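2-hydroxyethylphosphonate dioxygenase (Streptomyces viridochromogenes, PDB 4YAR) catalyses the iron-dependent, O2-consuming conversion of 2-hydroxyethylphosphonate to hydroxymethylphosphonate and formate, a step in the biosynthesis of the herbicidal antibiotic phosphinothricin tripeptide. Local coordinates at residues Asn356-Thr361 and Gly400-Phe405; Glu362-Leu367 and Ser377-Pro382. The protein carries 1 engineered substitution. All blocks are in the same frame, centred on the assembly; numbering follows the deposited sequence.

Contact 1: residues Asn356-Thr361 and Gly400-Phe405; sequences NHYVVT and GTVLKF
Tyr358 and Lys404 face each other as a non-hydrogen-bonded pair of two antiparallel strands, 355-362 and 400-407, neighbours in the large antiparallel sheet built mainly from the C-terminal half, an architecture consistent with a cupin-type beta barrel. The lysine lies alongside the tyrosine, both side chains pointing the same way. Its CB sits 3.6 Å from Tyr358 CE1, oblique to the ring, and CG, anti to the backbone N (chi1 171°), continues along the same CE1 corner. CD passes on to Tyr358 OH at 3.7 Å, and CE remains beside that oxygen. The chain is extended as far as CE; a bend at chi4 (135°) then places NZ where it donates a 2.7 Å hydrogen bond to Tyr358 OH. A salt bridge to Asp352 gives the ammonium a second partner, and the phenol oxygen also hydrogen-bonds with His394 NE2; the nearby ammonium would tend to lower the phenol's pKa.

At the base of the tyrosine side chain, CB touches Val402 CG2. This methyl is anti to its own backbone N and presses to 3.2 Å from Val359 O, the same carbonyl that accepts Leu403 N at 2.7 Å in a nearly straight bond (N-H...O angle 171°).

The other face carries His357, Val359, Leu403 and Phe405. Val359 CG1 lies 3.8 Å from Leu403 CB and also comes up to the rim of the Phe405 ring, near its plane. Phe405 stacks on Tyr197 and touches Val136, which ties this face to the strands of the N-terminal half. His357 and Phe405 exchange both backbone N-H...O bonds. At the far end, Thr361 N donates to Thr401 O, while Thr361 OG1 rests 3.3 Å from Thr401 CB.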
# COMPACT_ATOMS: atom_id res chain seq x y z
N ASN A 356 9.14 -2.94 -0.17
CA ASN A 356 9.69 -2.31 -1.37
C ASN A 356 9.62 -3.26 -2.57
O ASN A 356 9.87 -4.51 -2.42
CB ASN A 356 11.21 -1.98 -1.21
CG ASN A 356 11.52 -0.93 -0.14
OD1 ASN A 356 10.84 0.04 0.03
ND2 ASN A 356 12.66 -1.14 0.56
N HIS A 357 9.44 -2.67 -3.76
CA HIS A 357 9.61 -3.38 -4.99
C HIS A 357 10.58 -2.62 -5.84
O HIS A 357 10.45 -1.33 -5.96
CB HIS A 357 8.27 -3.51 -5.76
CG HIS A 357 7.21 -4.28 -5.05
ND1 HIS A 357 6.91 -5.59 -5.36
CD2 HIS A 357 6.34 -3.93 -4.09
CE1 HIS A 357 5.88 -5.98 -4.66
NE2 HIS A 357 5.54 -5.01 -3.86
N TYR A 358 11.64 -3.30 -6.30
CA TYR A 358 12.66 -2.61 -7.05
C TYR A 358 12.74 -3.15 -8.48
O TYR A 358 12.65 -4.37 -8.68
CB TYR A 358 14.08 -2.85 -6.46
CG TYR A 358 14.39 -2.17 -5.14
CD1 TYR A 358 14.75 -0.85 -5.07
CD2 TYR A 358 14.30 -2.88 -3.97
CE1 TYR A 358 15.09 -0.26 -3.90
CE2 TYR A 358 14.62 -2.31 -2.76
CZ TYR A 358 15.01 -0.98 -2.72
OH TYR A 358 15.33 -0.37 -1.53
N VAL A 359 13.00 -2.28 -9.43
CA VAL A 359 13.37 -2.69 -10.82
C VAL A 359 14.56 -1.97 -11.36
O VAL A 359 14.68 -0.69 -11.27
CB VAL A 359 12.17 -2.64 -11.80
CG1 VAL A 359 11.65 -1.23 -11.94
CG2 VAL A 359 12.56 -3.24 -13.17
N VAL A 360 15.50 -2.75 -11.86
CA VAL A 360 16.76 -2.22 -12.37
C VAL A 360 16.52 -1.68 -13.79
O VAL A 360 15.93 -2.36 -14.62
CB VAL A 360 17.87 -3.30 -12.46
CG1 VAL A 360 19.12 -2.71 -13.03
CG2 VAL A 360 18.17 -3.93 -11.13
N THR A 361 16.96 -0.47 -14.04
CA THR A 361 16.85 0.16 -15.36
C THR A 361 18.18 0.38 -16.05
O THR A 361 18.18 0.51 -17.28
CB THR A 361 16.14 1.47 -15.33
OG1 THR A 361 16.84 2.39 -14.50
CG2 THR A 361 14.69 1.30 -14.79
N GLY A 400 24.73 1.93 -11.72
CA GLY A 400 23.47 1.67 -12.36
C GLY A 400 22.37 2.43 -11.69
O GLY A 400 22.59 3.43 -10.96
N THR A 401 21.17 2.06 -12.08
CA THR A 401 19.95 2.78 -11.71
C THR A 401 18.90 1.76 -11.39
O THR A 401 18.72 0.73 -12.07
CB THR A 401 19.41 3.67 -12.86
OG1 THR A 401 20.43 4.54 -13.28
CG2 THR A 401 18.22 4.58 -12.37
N VAL A 402 18.15 2.08 -10.35
CA VAL A 402 17.06 1.24 -9.98
C VAL A 402 15.86 2.10 -9.63
O VAL A 402 16.03 3.17 -9.02
CB VAL A 402 17.50 0.29 -8.85
CG1 VAL A 402 17.76 1.04 -7.55
CG2 VAL A 402 16.45 -0.77 -8.58
N LEU A 403 14.67 1.61 -9.94
CA LEU A 403 13.44 2.31 -9.47
C LEU A 403 12.98 1.62 -8.18
O LEU A 403 13.04 0.40 -8.08
CB LEU A 403 12.35 2.21 -10.53
CG LEU A 403 12.60 2.76 -11.94
CD1 LEU A 403 11.34 2.91 -12.76
CD2 LEU A 403 13.34 4.05 -11.87
N LYS A 404 12.63 2.44 -7.17
CA LYS A 404 12.22 1.98 -5.88
C LYS A 404 10.77 2.36 -5.66
O LYS A 404 10.41 3.56 -5.55
CB LYS A 404 13.07 2.57 -4.78
CG LYS A 404 12.55 2.29 -3.39
CD LYS A 404 13.61 2.74 -2.41
CE LYS A 404 13.22 2.46 -0.98
NZ LYS A 404 14.38 1.88 -0.34
N PHE A 405 9.94 1.36 -5.50
CA PHE A 405 8.50 1.58 -5.21
C PHE A 405 8.23 1.09 -3.82
O PHE A 405 8.85 0.12 -3.32
CB PHE A 405 7.58 0.88 -6.24
CG PHE A 405 7.76 1.33 -7.66
CD1 PHE A 405 7.09 2.47 -8.13
CD2 PHE A 405 8.62 0.68 -8.50
CE1 PHE A 405 7.21 2.87 -9.47
CE2 PHE A 405 8.74 1.07 -9.83
CZ PHE A 405 8.06 2.18 -10.30

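Contact 2: residues Glu362-Leu367 and Ser377-Pro382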
# COMPACT_ATOMS: atom_id res chain seq x y z
N GLU A 362 19.27 0.25 -15.34
CA GLU A 362 20.60 0.35 -15.94
C GLU A 362 21.62 -0.31 -15.07
O GLU A 362 21.64 -0.12 -13.85
CB GLU A 362 21.01 1.79 -16.09
CG GLU A 362 22.10 2.01 -17.13
CD GLU A 362 22.62 3.42 -17.02
OE1 GLU A 362 21.96 4.32 -17.60
OE2 GLU A 362 23.64 3.63 -16.33
N GLY A 363 22.53 -1.06 -15.70
CA GLY A 363 23.69 -1.60 -15.00
C GLY A 363 23.48 -3.02 -14.53
O GLY A 363 22.35 -3.60 -14.54
N ARG A 364 24.56 -3.62 -14.08
CA ARG A 364 24.48 -4.96 -13.46
C ARG A 364 24.70 -4.61 -12.00
O ARG A 364 25.85 -4.27 -11.61
CB ARG A 364 25.55 -5.97 -13.95
CG ARG A 364 25.43 -7.31 -13.23
CD ARG A 364 26.34 -8.43 -13.73
NE ARG A 364 25.99 -8.91 -15.06
CZ ARG A 364 26.74 -8.78 -16.15
NH1 ARG A 364 27.92 -8.15 -16.12
NH2 ARG A 364 26.32 -9.30 -17.30
N LEU A 365 23.60 -4.60 -11.25
CA LEU A 365 23.57 -4.22 -9.83
C LEU A 365 23.49 -5.43 -8.91
O LEU A 365 22.94 -6.50 -9.26
CB LEU A 365 22.41 -3.26 -9.54
CG LEU A 365 22.33 -1.91 -10.31
CD1 LEU A 365 21.16 -1.02 -9.84
CD2 LEU A 365 23.66 -1.17 -10.17
N THR A 366 24.06 -5.23 -7.73
CA THR A 366 24.04 -6.22 -6.71
C THR A 366 23.19 -5.78 -5.51
O THR A 366 23.39 -4.71 -4.97
CB THR A 366 25.46 -6.67 -6.28
OG1 THR A 366 26.07 -7.36 -7.37
CG2 THR A 366 25.35 -7.62 -5.14
N LEU A 367 22.20 -6.58 -5.21
CA LEU A 367 21.33 -6.36 -4.03
C LEU A 367 21.85 -7.30 -2.94
O LEU A 367 21.87 -8.49 -3.14
CB LEU A 367 19.87 -6.61 -4.34
CG LEU A 367 18.88 -6.69 -3.13
CD1 LEU A 367 18.70 -5.35 -2.46
CD2 LEU A 367 17.52 -7.16 -3.62
N SER A 377 22.99 -12.32 -1.39
CA SER A 377 23.14 -11.35 -2.48
C SER A 377 22.62 -11.92 -3.77
O SER A 377 22.51 -13.15 -3.94
CB SER A 377 24.59 -10.90 -2.63
OG SER A 377 25.32 -11.98 -3.13
N VAL A 378 22.14 -11.02 -4.64
CA VAL A 378 21.78 -11.40 -6.02
C VAL A 378 22.21 -10.30 -7.00
O VAL A 378 22.23 -9.09 -6.67
CB VAL A 378 20.28 -11.78 -6.11
CG1 VAL A 378 19.39 -10.58 -5.89
CG2 VAL A 378 19.93 -12.43 -7.45
N GLU A 379 22.66 -10.70 -8.19
CA GLU A 379 23.04 -9.76 -9.26
C GLU A 379 21.88 -9.65 -10.25
O GLU A 379 21.31 -10.69 -10.65
CB GLU A 379 24.27 -10.22 -10.03
CG GLU A 379 25.54 -10.25 -9.22
CD GLU A 379 26.80 -10.55 -10.07
OE1 GLU A 379 26.79 -10.30 -11.31
OE2 GLU A 379 27.80 -11.05 -9.49
N LEU A 380 21.49 -8.41 -10.51
CA LEU A 380 20.36 -8.09 -11.40
C LEU A 380 20.75 -7.10 -12.50
O LEU A 380 21.38 -6.06 -12.26
CB LEU A 380 19.15 -7.61 -10.58
CG LEU A 380 18.56 -8.52 -9.50
CD1 LEU A 380 17.62 -7.72 -8.60
CD2 LEU A 380 17.78 -9.69 -10.08
N GLU A 381 20.35 -7.41 -13.70
CA GLU A 381 20.53 -6.57 -14.87
C GLU A 381 19.21 -5.80 -15.16
O GLU A 381 18.17 -6.08 -14.51
CB GLU A 381 20.90 -7.45 -16.08
CG GLU A 381 22.27 -8.06 -15.97
CD GLU A 381 22.59 -8.98 -17.15
OE1 GLU A 381 22.98 -8.46 -18.19
OE2 GLU A 381 22.40 -10.20 -17.03
N PRO A 382 19.21 -4.89 -16.16
CA PRO A 382 17.96 -4.19 -16.47
C PRO A 382 16.81 -5.06 -16.73
O PRO A 382 16.93 -6.10 -17.41
CB PRO A 382 18.32 -3.32 -17.68
CG PRO A 382 19.82 -3.09 -17.54
CD PRO A 382 20.34 -4.38 -16.98
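A beta hairpin of strands 365-371 and 374-380 brings Leu365 opposite Leu380 and Leu367 opposite Val378, each pair joined by two backbone hydrogen bonds. The bond from Leu380 N to Leu365 O, at 2.7 Å, is almost straight (N-H...O angle 173°). Leu365, Leu367 and Leu380 turn to the face covered by Trp396, and Leu365 and Leu380 also rest on Val360; Leu367 CB meets Val378 CG1 at 4.3 Å.

The face of Thr366 and Glu379 is polar. Thr366 OG1 lies 3.5 Å from Glu379 CG, the two side chains crossing obliquely. Arg364, two residues before Thr366, reaches over: CG is anti to the backbone N (chi1 178°), CD touches Glu379 OE1 at 3.1 Å, and the chain then bends at chi3. Beyond the bend its guanidinium runs beside Glu381, with NH2 3.6 Å from Glu381 OE1 in a long salt bridge and the guanidinium and carboxylate planes 54° apart. Nearer the base, Pro382 CD packs 3.3 Å from Gly363 O, where the chain enters at Gly363 and leaves at Pro382.

Greasy contacts thus hold one face of the hairpin against the protein, while Arg364 lies near Glu379 and Glu381; with the guanidinium and carboxylates this loosely matched, the attraction is probably mainly electrostatic rather than directional.

Overall arrangement
Contact 2 is nested within the chain loop that contact 1 closes: strand 355-362 leads directly into strand 365-371, the hairpin turns back through 374-380, and strand 400-407 comes last. Their centres lie 10 Å apart. Contact 1 belongs to the seven-stranded antiparallel sheet, contact 2 to a three-stranded sheet whose other edge is 394-397. The two meet where Thr401 N probably hydrogen-bonds Glu362 O, where Leu365 CD2 packs on Gly400 CA, and where Val360 CB approaches Glu381 O. The side chain of Trp396, on strand 394-397, touches residues of both contacts. The buried pair forms part of the sheet that meets the N-terminal half through Phe405 and Leu403, and the hairpin packs on its other face at Val360.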